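Side-chain contacts in protease (PDB 5Z6O), which cleaves peptide bonds as a subtilisin-like serine protease of the proteinase K kind, probably acting on casein, gelatin and type IV collagen: residues T262-A267 and T273-N278; L13-S18 and Y206-D211; V27-A32 and M242-T247; D147-V152 and V157-A162. All coordinates share one frame; numbering follows the deposited sequence. Where two conformers were deposited one is given.

The four contacts lie in different parts of the subtilisin fold. Interactions 1 and 2, with centres 10 Å apart, meet where Lys274 O lies 2.9 Å from Tyr206 N and Asn278 N 2.8 Å from Ile16 O, both probable hydrogen bonds, so 273-278 rests on both sheet edge and N-terminal helix. A probable hydrogen bond, Ser17 OG to Val27 N at 3.1 Å, ties interaction 2 to interaction 3. Met242 packs on Phe158, joining interactions 3 and 4. The side chain of Pro208 in interaction 2 is about 12 Å from that of Ser228 of the charge relay system, and the side chain of Leu159 in interaction 4 about 12 Å from the bound phenylmethanesulfonic acid, which touches Ala162.

Interaction 1 (T262-A267 and T273-N278); sequences TKISGA and TKLLYN
A small antiparallel pairing near the C-terminus of this subtilisin fold, strand 261-262 against strand 274-275, brings Ile264 and Thr273 together. The carbonyl oxygen of Thr273 is the polar centre of the contact. Ile264 N donates to Thr273 O at 3.0 Å, almost straight at 168° and in the carbonyl plane. Lys263 N also points at this oxygen, but its bond is weak, strongly bent at 120°. Two successive backbone N-H groups thus converge on one acceptor, one of them doing most of the work.

The side chains pack around that point. CG1 of Ile264 comes within 3.4 Å of Thr273 O, while CB of Ile264 and CB of Thr273 face each other at 4.0 Å. Thr273 turns CG2 anti to its own carbonyl carbon (OG1 chi1 64°), and this carries the methyl across to CB of Ala267, 3.5 Å away. With a glycine in place of Thr273 the bond from Ile264 N could persist, but the methyl of Ala267 would probably lose the Thr273 methyl it packs on and a gap open beside Ile264.

Farther along, Leu275 touches two neighbours of the other segment: its CB is 4.2 Å from CD1 of Ile264 and also touches CB of Lys263. Tyr206 of strand 205-208 packs against Ile264, Ala267 and Leu275, placing the pairing beside an edge strand of the parallel sheet. The amine of Lys274 turns elsewhere, to the carbonyl oxygens of Val257 and Ala260, and its CG passes 4.0 Å from OG1 of Thr262.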
# COMPACT_ATOMS: atom_id res chain seq x y z
N THR A 262 -3.87 12.81 -14.61
CA THR A 262 -5.33 12.71 -14.63
C THR A 262 -5.72 11.71 -15.72
O THR A 262 -6.04 12.05 -16.87
CB THR A 262 -5.94 14.09 -14.83
OG1 THR A 262 -5.75 14.87 -13.64
CG2 THR A 262 -7.39 13.99 -15.07
N LYS A 263 -5.67 10.43 -15.36
CA LYS A 263 -5.86 9.39 -16.35
C LYS A 263 -7.13 8.58 -16.21
O LYS A 263 -7.41 7.80 -17.12
CB LYS A 263 -4.71 8.38 -16.28
CG LYS A 263 -3.46 9.01 -16.51
CD LYS A 263 -3.51 9.65 -17.90
CE LYS A 263 -3.09 8.72 -19.06
NZ LYS A 263 -4.08 8.70 -20.21
N ILE A 264 -7.83 8.65 -15.08
CA ILE A 264 -8.94 7.74 -14.89
C ILE A 264 -10.13 8.17 -15.73
O ILE A 264 -10.51 9.36 -15.76
CB ILE A 264 -9.33 7.66 -13.41
CG1 ILE A 264 -8.15 7.14 -12.59
CG2 ILE A 264 -10.49 6.67 -13.22
CD1 ILE A 264 -7.71 5.73 -12.96
N SER A 265 -10.74 7.20 -16.39
CA SER A 265 -11.93 7.38 -17.21
C SER A 265 -13.15 7.01 -16.38
O SER A 265 -13.17 5.95 -15.74
CB SER A 265 -11.83 6.48 -18.44
OG SER A 265 -12.93 6.66 -19.32
N GLY A 266 -14.17 7.88 -16.39
CA GLY A 266 -15.42 7.56 -15.70
C GLY A 266 -15.31 7.40 -14.20
O GLY A 266 -15.99 6.54 -13.62
N ALA A 267 -14.46 8.18 -13.55
CA ALA A 267 -14.43 8.26 -12.10
C ALA A 267 -15.77 8.79 -11.59
O ALA A 267 -16.33 9.71 -12.18
CB ALA A 267 -13.32 9.19 -11.62
N THR A 273 -9.62 12.08 -10.50
CA THR A 273 -9.29 11.15 -11.57
C THR A 273 -7.78 10.94 -11.68
O THR A 273 -7.33 10.43 -12.69
CB THR A 273 -9.87 11.64 -12.89
OG1 THR A 273 -9.26 12.87 -13.24
CG2 THR A 273 -11.33 11.89 -12.73
N LYS A 274 -7.03 11.28 -10.63
CA LYS A 274 -5.57 11.14 -10.62
C LYS A 274 -5.16 9.70 -10.39
O LYS A 274 -5.76 8.99 -9.59
CB LYS A 274 -4.95 12.02 -9.52
CG LYS A 274 -4.81 13.48 -10.02
CD LYS A 274 -4.10 14.38 -9.04
CE LYS A 274 -3.71 15.72 -9.71
NZ LYS A 274 -2.22 15.90 -9.94
N LEU A 275 -4.16 9.28 -11.15
CA LEU A 275 -3.64 7.91 -11.11
C LEU A 275 -2.16 7.95 -10.74
O LEU A 275 -1.40 8.72 -11.32
CB LEU A 275 -3.79 7.25 -12.49
CG LEU A 275 -3.14 5.82 -12.57
CD1 LEU A 275 -3.79 4.85 -11.58
CD2 LEU A 275 -3.31 5.31 -14.00
N LEU A 276 -1.74 7.06 -9.82
CA LEU A 276 -0.35 6.98 -9.38
C LEU A 276 0.63 6.96 -10.55
O LEU A 276 0.48 6.15 -11.47
CB LEU A 276 -0.18 5.69 -8.57
CG LEU A 276 1.21 5.35 -7.96
CD1 LEU A 276 1.64 6.50 -7.03
CD2 LEU A 276 1.10 3.99 -7.24
N TYR A 277 1.67 7.79 -10.46
CA TYR A 277 2.75 7.87 -11.44
C TYR A 277 4.05 8.15 -10.69
O TYR A 277 4.06 9.04 -9.84
CB TYR A 277 2.47 9.00 -12.43
CG TYR A 277 3.57 9.19 -13.43
CD1 TYR A 277 3.91 8.17 -14.31
CD2 TYR A 277 4.27 10.38 -13.49
CE1 TYR A 277 4.96 8.35 -15.24
CE2 TYR A 277 5.27 10.58 -14.41
CZ TYR A 277 5.63 9.57 -15.27
OH TYR A 277 6.65 9.78 -16.17
N ASN A 278 5.13 7.40 -10.99
CA ASN A 278 6.34 7.52 -10.17
C ASN A 278 7.27 8.65 -10.61
O ASN A 278 8.30 8.84 -9.97
CB ASN A 278 7.12 6.16 -10.10
CG ASN A 278 7.86 5.79 -11.41
OD1 ASN A 278 8.62 4.81 -11.43
ND2 ASN A 278 7.62 6.52 -12.47

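Interaction 2 (L13-S18 and Y206-D211); sequences LSRISS and YAPGKD
Arg15 and Ile16, near the end of helix 11-16, stand over Pro208 at the end of strand 205-208, with 7.7 Å between CA of Arg15 and CA of Pro208 and no hydrogen bond between the segments. The touching is done by hydrocarbon alone. Ile16 sends CG2 to the proline ring, 4.0 Å from CD of Pro208 and 4.2 Å from CG of Pro208, and the two side chains meet at about a right angle. With CG1 of Ile16 set between its backbone N and carbonyl carbon (chi1 64°), CG2 is the branch that reaches the ring. Arg15 adds its CB, 4.3 Å from CG of Pro208.

Strand 205-208 is one of the two outermost strands of the parallel sheet at the centre of the subtilisin fold, so the contact lays the N-terminal helix against an edge of that sheet. His233 of helix 227-245, the helix that carries Ser228 of the charge relay system near its start, also touches Pro208.

Beyond CB, the arginine chain leads away from the proline. Its guanidinium is satisfied elsewhere: NE forms a salt bridge with Asp191, and NH2 makes a weak bond to Ser18 O at 2.8 Å, the oxygen lying in plane at the guanidinium edge.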
# COMPACT_ATOMS: atom_id res chain seq x y z
N LEU A 13 2.52 -2.63 -12.01
CA LEU A 13 3.88 -2.10 -11.95
C LEU A 13 4.19 -1.28 -13.19
O LEU A 13 4.65 -0.14 -13.11
CB LEU A 13 4.90 -3.24 -11.82
CG LEU A 13 4.80 -4.06 -10.54
CD1 LEU A 13 5.90 -5.13 -10.59
CD2 LEU A 13 5.00 -3.19 -9.28
N SER A 14 3.99 -1.86 -14.36
CA SER A 14 4.35 -1.10 -15.55
C SER A 14 3.44 0.09 -15.75
O SER A 14 3.87 1.09 -16.32
CB SER A 14 4.32 -2.01 -16.78
OG SER A 14 3.22 -2.88 -16.71
N ARG A 15 2.20 0.05 -15.22
CA ARG A 15 1.32 1.21 -15.36
C ARG A 15 1.87 2.41 -14.61
O ARG A 15 1.74 3.54 -15.09
CB ARG A 15 -0.08 0.88 -14.83
CG ARG A 15 -1.13 2.00 -15.10
CD ARG A 15 -1.32 2.18 -16.59
NE ARG A 15 -2.09 3.38 -16.94
CZ ARG A 15 -1.55 4.58 -17.12
NH1 ARG A 15 -2.32 5.60 -17.50
NH2 ARG A 15 -0.23 4.77 -16.95
N ILE A 16 2.42 2.19 -13.41
CA ILE A 16 2.76 3.36 -12.59
C ILE A 16 4.04 4.06 -13.04
O ILE A 16 4.34 5.15 -12.53
CB ILE A 16 2.90 3.03 -11.10
CG1 ILE A 16 4.06 2.06 -10.89
CG2 ILE A 16 1.57 2.48 -10.60
CD1 ILE A 16 4.59 1.96 -9.45
N SER A 17 4.80 3.49 -13.99
CA SER A 17 5.96 4.17 -14.54
C SER A 17 5.73 4.66 -15.96
O SER A 17 6.68 5.03 -16.64
CB SER A 17 7.23 3.30 -14.48
OG SER A 17 7.09 2.05 -15.13
N SER A 18 4.48 4.75 -16.37
CA SER A 18 4.14 5.10 -17.74
C SER A 18 3.07 6.18 -17.73
O SER A 18 2.19 6.17 -16.86
CB SER A 18 3.64 3.88 -18.51
OG SER A 18 3.32 4.28 -19.82
N TYR A 206 -6.09 7.22 -7.31
CA TYR A 206 -6.26 5.85 -7.77
C TYR A 206 -4.91 5.17 -7.90
O TYR A 206 -3.90 5.82 -8.19
CB TYR A 206 -6.94 5.78 -9.17
CG TYR A 206 -8.45 5.96 -9.13
CD1 TYR A 206 -9.03 7.24 -8.99
CD2 TYR A 206 -9.29 4.84 -9.19
CE1 TYR A 206 -10.44 7.38 -8.92
CE2 TYR A 206 -10.69 4.97 -9.14
CZ TYR A 206 -11.25 6.23 -9.01
OH TYR A 206 -12.62 6.29 -8.97
N ALA A 207 -4.93 3.84 -7.75
CA ALA A 207 -3.78 3.03 -8.09
C ALA A 207 -4.31 1.71 -8.60
O ALA A 207 -5.46 1.36 -8.32
CB ALA A 207 -2.85 2.81 -6.88
N PRO A 208 -3.49 0.93 -9.31
CA PRO A 208 -3.97 -0.32 -9.91
C PRO A 208 -4.52 -1.25 -8.85
O PRO A 208 -3.86 -1.53 -7.85
CB PRO A 208 -2.72 -0.90 -10.58
CG PRO A 208 -1.97 0.33 -11.02
CD PRO A 208 -2.16 1.31 -9.85
N GLY A 209 -5.72 -1.77 -9.10
CA GLY A 209 -6.38 -2.54 -8.06
C GLY A 209 -7.15 -3.72 -8.56
O GLY A 209 -7.70 -4.46 -7.75
N LYS A 210 -7.25 -3.91 -9.88
CA LYS A 210 -7.98 -5.06 -10.40
C LYS A 210 -7.02 -5.98 -11.12
O LYS A 210 -6.22 -5.53 -11.95
CB LYS A 210 -9.10 -4.62 -11.36
CG LYS A 210 -9.83 -5.83 -12.01
CD LYS A 210 -11.03 -5.36 -12.84
CE LYS A 210 -11.82 -6.56 -13.37
NZ LYS A 210 -11.18 -7.07 -14.59
N ASP A 211 -7.09 -7.28 -10.78
CA ASP A 211 -6.23 -8.32 -11.35
C ASP A 211 -4.76 -7.99 -11.16
O ASP A 211 -3.99 -7.88 -12.12
CB ASP A 211 -6.56 -8.59 -12.84
CG ASP A 211 -7.98 -9.11 -13.02
OD1 ASP A 211 -8.43 -9.89 -12.17
OD2 ASP A 211 -8.66 -8.73 -13.98

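Interaction 3 (V27-A32 and M242-T247); sequences VYDSTA and MALEGT
Van der Waals contact between a methyl and polar groups carries what passes between the segments: a methyl of Leu244 lies over the carboxylate of Asp29 and the hydroxyl of Thr31. CD1 of Leu244 is 3.6 Å from OD2 of Asp29 and 3.7 Å from CG of the same residue. It is also 3.9 Å from OG1 of Thr31, whose side chain crosses that of Leu244 at about a right angle. CG of Leu244 is anti to the backbone N (chi1 174°), which swings the branched end toward the turn. Neighbouring Ala243 adds a looser touch, its carbonyl oxygen 4.4 Å from CG2 of Thr31.

No hydrogen bond crosses between the segments; those within 27-32 shape the surface on which the leucine rests. Asp29 OD2 accepts Thr31 N at 3.0 Å, nearly straight at 164°, which makes an Asx turn; this donor comes from above the carboxylate plane. The same oxygen takes the hydroxyl of Thr31, OG1 to OD2 2.7 Å, through its anti lone pair. Two donors from one residue therefore fix the rotation of the carboxylate, and its other oxygen, OD1, bonds to the N-terminal nitrogen of Ala1. Were an alanine to stand in for Asp29, the Thr31 hydroxyl and amide would probably be left without their shared acceptor and the turn set free to shift beneath Leu244.

The contact lies at the surface, where strand 26-29, paired antiparallel with strand 2-5, runs out beside the last turn of helix 227-245; Tyr240, further back on that helix, reaches Asp29 N with its hydroxyl.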
# COMPACT_ATOMS: atom_id res chain seq x y z
N VAL A 27 9.94 0.83 -14.97
CA VAL A 27 11.17 1.62 -14.99
C VAL A 27 11.22 2.43 -13.71
O VAL A 27 10.25 3.13 -13.39
CB VAL A 27 11.24 2.56 -16.21
CG1 VAL A 27 12.58 3.29 -16.23
CG2 VAL A 27 11.02 1.77 -17.51
N TYR A 28 12.35 2.35 -12.98
CA TYR A 28 12.43 2.98 -11.66
C TYR A 28 13.90 3.31 -11.37
O TYR A 28 14.80 2.68 -11.90
CB TYR A 28 11.83 2.07 -10.56
CG TYR A 28 12.55 0.73 -10.43
CD1 TYR A 28 12.22 -0.36 -11.26
CD2 TYR A 28 13.58 0.57 -9.52
CE1 TYR A 28 12.91 -1.58 -11.15
CE2 TYR A 28 14.25 -0.64 -9.38
CZ TYR A 28 13.93 -1.70 -10.23
OH TYR A 28 14.60 -2.86 -10.03
N ASP A 29 14.12 4.28 -10.51
CA ASP A 29 15.49 4.61 -10.11
C ASP A 29 16.08 3.54 -9.20
O ASP A 29 15.39 3.00 -8.32
CB ASP A 29 15.52 5.95 -9.38
CG ASP A 29 16.90 6.38 -9.07
OD1 ASP A 29 17.55 6.82 -10.04
OD2 ASP A 29 17.37 6.22 -7.92
N SER A 30 17.37 3.25 -9.37
CA SER A 30 18.02 2.16 -8.65
C SER A 30 18.00 2.32 -7.14
O SER A 30 18.22 1.33 -6.43
CB SER A 30 19.47 2.02 -9.08
OG SER A 30 20.12 3.25 -8.81
N THR A 31 17.75 3.53 -6.61
CA THR A 31 17.64 3.66 -5.15
C THR A 31 16.57 2.73 -4.60
O THR A 31 16.74 2.14 -3.52
CB THR A 31 17.36 5.10 -4.72
OG1 THR A 31 16.30 5.64 -5.51
CG2 THR A 31 18.62 5.99 -4.86
N ALA A 32 15.44 2.61 -5.31
CA ALA A 32 14.46 1.53 -5.11
C ALA A 32 13.95 1.44 -3.68
O ALA A 32 13.64 0.35 -3.20
CB ALA A 32 15.06 0.17 -5.54
N MET A 242 10.62 8.66 -0.87
CA MET A 242 11.40 9.02 0.31
C MET A 242 12.88 8.77 0.08
O MET A 242 13.72 9.61 0.41
CB MET A 242 10.94 8.23 1.55
CG MET A 242 9.60 8.71 2.07
SD MET A 242 9.05 7.56 3.40
CE MET A 242 7.51 8.40 3.79
N ALA A 243 13.22 7.59 -0.47
CA ALA A 243 14.63 7.29 -0.64
C ALA A 243 15.22 8.05 -1.82
O ALA A 243 16.42 8.33 -1.82
CB ALA A 243 14.84 5.78 -0.83
N LEU A 244 14.39 8.42 -2.81
CA LEU A 244 14.88 9.12 -4.00
C LEU A 244 15.00 10.63 -3.78
O LEU A 244 16.06 11.22 -4.00
CB LEU A 244 13.94 8.84 -5.18
CG LEU A 244 14.23 9.61 -6.48
CD1 LEU A 244 15.55 9.15 -7.05
CD2 LEU A 244 13.11 9.43 -7.50
N GLU A 245 13.92 11.28 -3.37
CA GLU A 245 13.84 12.74 -3.25
C GLU A 245 14.00 13.24 -1.83
O GLU A 245 14.12 14.45 -1.61
CB GLU A 245 12.48 13.25 -3.76
CG GLU A 245 12.15 12.85 -5.17
CD GLU A 245 10.79 13.38 -5.62
OE1 GLU A 245 9.99 13.84 -4.78
OE2 GLU A 245 10.52 13.31 -6.83
N GLY A 246 13.93 12.35 -0.86
CA GLY A 246 14.00 12.76 0.53
C GLY A 246 12.73 13.38 1.07
O GLY A 246 12.77 14.07 2.09
N THR A 247 11.59 13.18 0.41
CA THR A 247 10.35 13.71 0.96
C THR A 247 10.05 13.04 2.30
O THR A 247 10.42 11.90 2.55
CB THR A 247 9.19 13.55 -0.03
OG1 THR A 247 7.97 14.03 0.56
CG2 THR A 247 8.96 12.13 -0.42

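Interaction 4 (D147-V152 and V157-A162); sequences DAAANV and VFLSVA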
# COMPACT_ATOMS: atom_id res chain seq x y z
N ASP A 147 -8.95 8.10 15.02
CA ASP A 147 -7.94 8.71 15.90
C ASP A 147 -6.62 7.97 15.83
O ASP A 147 -5.54 8.60 15.86
CB ASP A 147 -8.40 8.71 17.35
CG ASP A 147 -9.56 9.66 17.61
OD1 ASP A 147 -9.82 10.54 16.76
OD2 ASP A 147 -10.20 9.47 18.67
N ALA A 148 -6.67 6.64 15.87
CA ALA A 148 -5.44 5.86 15.82
C ALA A 148 -4.68 6.11 14.53
O ALA A 148 -3.45 6.26 14.53
CB ALA A 148 -5.76 4.38 15.97
N ALA A 149 -5.41 6.14 13.41
CA ALA A 149 -4.76 6.41 12.11
C ALA A 149 -4.13 7.80 12.07
O ALA A 149 -2.99 7.99 11.59
CB ALA A 149 -5.77 6.27 10.98
N ALA A 150 -4.87 8.81 12.56
CA ALA A 150 -4.31 10.16 12.59
C ALA A 150 -3.07 10.21 13.46
O ALA A 150 -2.12 10.93 13.15
CB ALA A 150 -5.35 11.18 13.08
N ASN A 151 -3.06 9.46 14.56
CA ASN A 151 -1.88 9.44 15.41
C ASN A 151 -0.68 8.82 14.70
O ASN A 151 0.46 9.24 14.93
CB ASN A 151 -2.19 8.68 16.70
CG ASN A 151 -1.02 8.67 17.64
OD1 ASN A 151 -0.62 9.72 18.14
ND2 ASN A 151 -0.45 7.49 17.88
N VAL A 152 -0.91 7.77 13.90
CA VAL A 152 0.21 7.21 13.13
C VAL A 152 0.88 8.31 12.31
O VAL A 152 2.12 8.43 12.29
CB VAL A 152 -0.28 6.06 12.21
CG1 VAL A 152 0.83 5.57 11.22
CG2 VAL A 152 -0.76 4.91 13.06
N VAL A 157 4.82 8.59 10.47
CA VAL A 157 4.70 7.41 9.62
C VAL A 157 3.64 7.69 8.55
O VAL A 157 2.49 8.01 8.88
CB VAL A 157 4.33 6.16 10.43
CG1 VAL A 157 4.22 4.91 9.52
CG2 VAL A 157 5.37 5.85 11.52
N PHE A 158 4.02 7.58 7.27
CA PHE A 158 3.08 7.78 6.17
C PHE A 158 2.11 6.62 6.17
O PHE A 158 2.50 5.48 6.42
CB PHE A 158 3.84 7.86 4.84
CG PHE A 158 2.95 7.72 3.61
CD1 PHE A 158 2.36 8.82 3.03
CD2 PHE A 158 2.74 6.47 3.05
CE1 PHE A 158 1.56 8.68 1.89
CE2 PHE A 158 1.96 6.32 1.92
CZ PHE A 158 1.38 7.42 1.33
N LEU A 159 0.82 6.89 5.90
CA LEU A 159 -0.16 5.83 6.04
C LEU A 159 -1.01 5.77 4.78
O LEU A 159 -1.76 6.71 4.49
CB LEU A 159 -1.01 6.03 7.31
CG LEU A 159 -2.14 5.02 7.55
CD1 LEU A 159 -1.66 3.56 7.41
CD2 LEU A 159 -2.72 5.28 8.93
N SER A 160 -0.87 4.70 4.00
CA SER A 160 -1.74 4.47 2.86
C SER A 160 -2.84 3.49 3.25
O SER A 160 -2.57 2.45 3.85
CB SER A 160 -0.95 3.94 1.66
OG SER A 160 -0.27 2.76 2.00
N VAL A 161 -4.09 3.83 2.90
CA VAL A 161 -5.27 3.08 3.32
C VAL A 161 -6.13 2.73 2.11
O VAL A 161 -6.42 3.60 1.29
CB VAL A 161 -6.09 3.93 4.32
CG1 VAL A 161 -7.33 3.21 4.73
CG2 VAL A 161 -5.26 4.24 5.57
N ALA A 162 -6.59 1.48 2.06
CA ALA A 162 -7.56 1.08 1.04
C ALA A 162 -8.87 1.84 1.23
O ALA A 162 -9.37 1.99 2.36
CB ALA A 162 -7.81 -0.42 1.10
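Val152 and Val157 pack tightly where helix 143-154 turns back into strand 157-162. CG1 of Val152 presses on CB of Val157 at 3.6 Å, the two side chains meeting obliquely. Val157 CG1 is 3.8 Å from Val152 CG1. In Val152, CG1 extends anti to the backbone N (chi1 172°), which brings this branch, and not CG2, against the strand. The backbone closes the same corner: Val157 N donates to Val152 O at 3.3 Å, a longish bond with the donor tilted 27° from the carbonyl plane. It satisfies a carbonyl close to the helix end and ties Val157 to the helix.

Leu159, two residues on and pointing the same way as Val157, makes the second point of packing. Its CD2 reaches CB of Ala149 at 3.8 Å, is equally near the carbonyl oxygen of Ala149, and passes CB of Val152 at 4.2 Å. The small alanine lets the leucine methyl come up to the helix backbone.

The segment axes run at 136°, well short of antiparallel, and the two elements diverge past this point. Val161 takes almost no part, and Asp147 and Asn151 lie on the exposed side of the helix, where Asp147 forms a salt bridge with Arg143.

This is the helix-to-strand half of a beta-alpha-beta crossover in the parallel sheet, linking strand 131-135 to its neighbour 157-162. Helix 108-124 flanks the same layer, its Met115 touching Val152, whereas Phe158 points to the other face of the sheet and packs against Ala238 of helix 227-245.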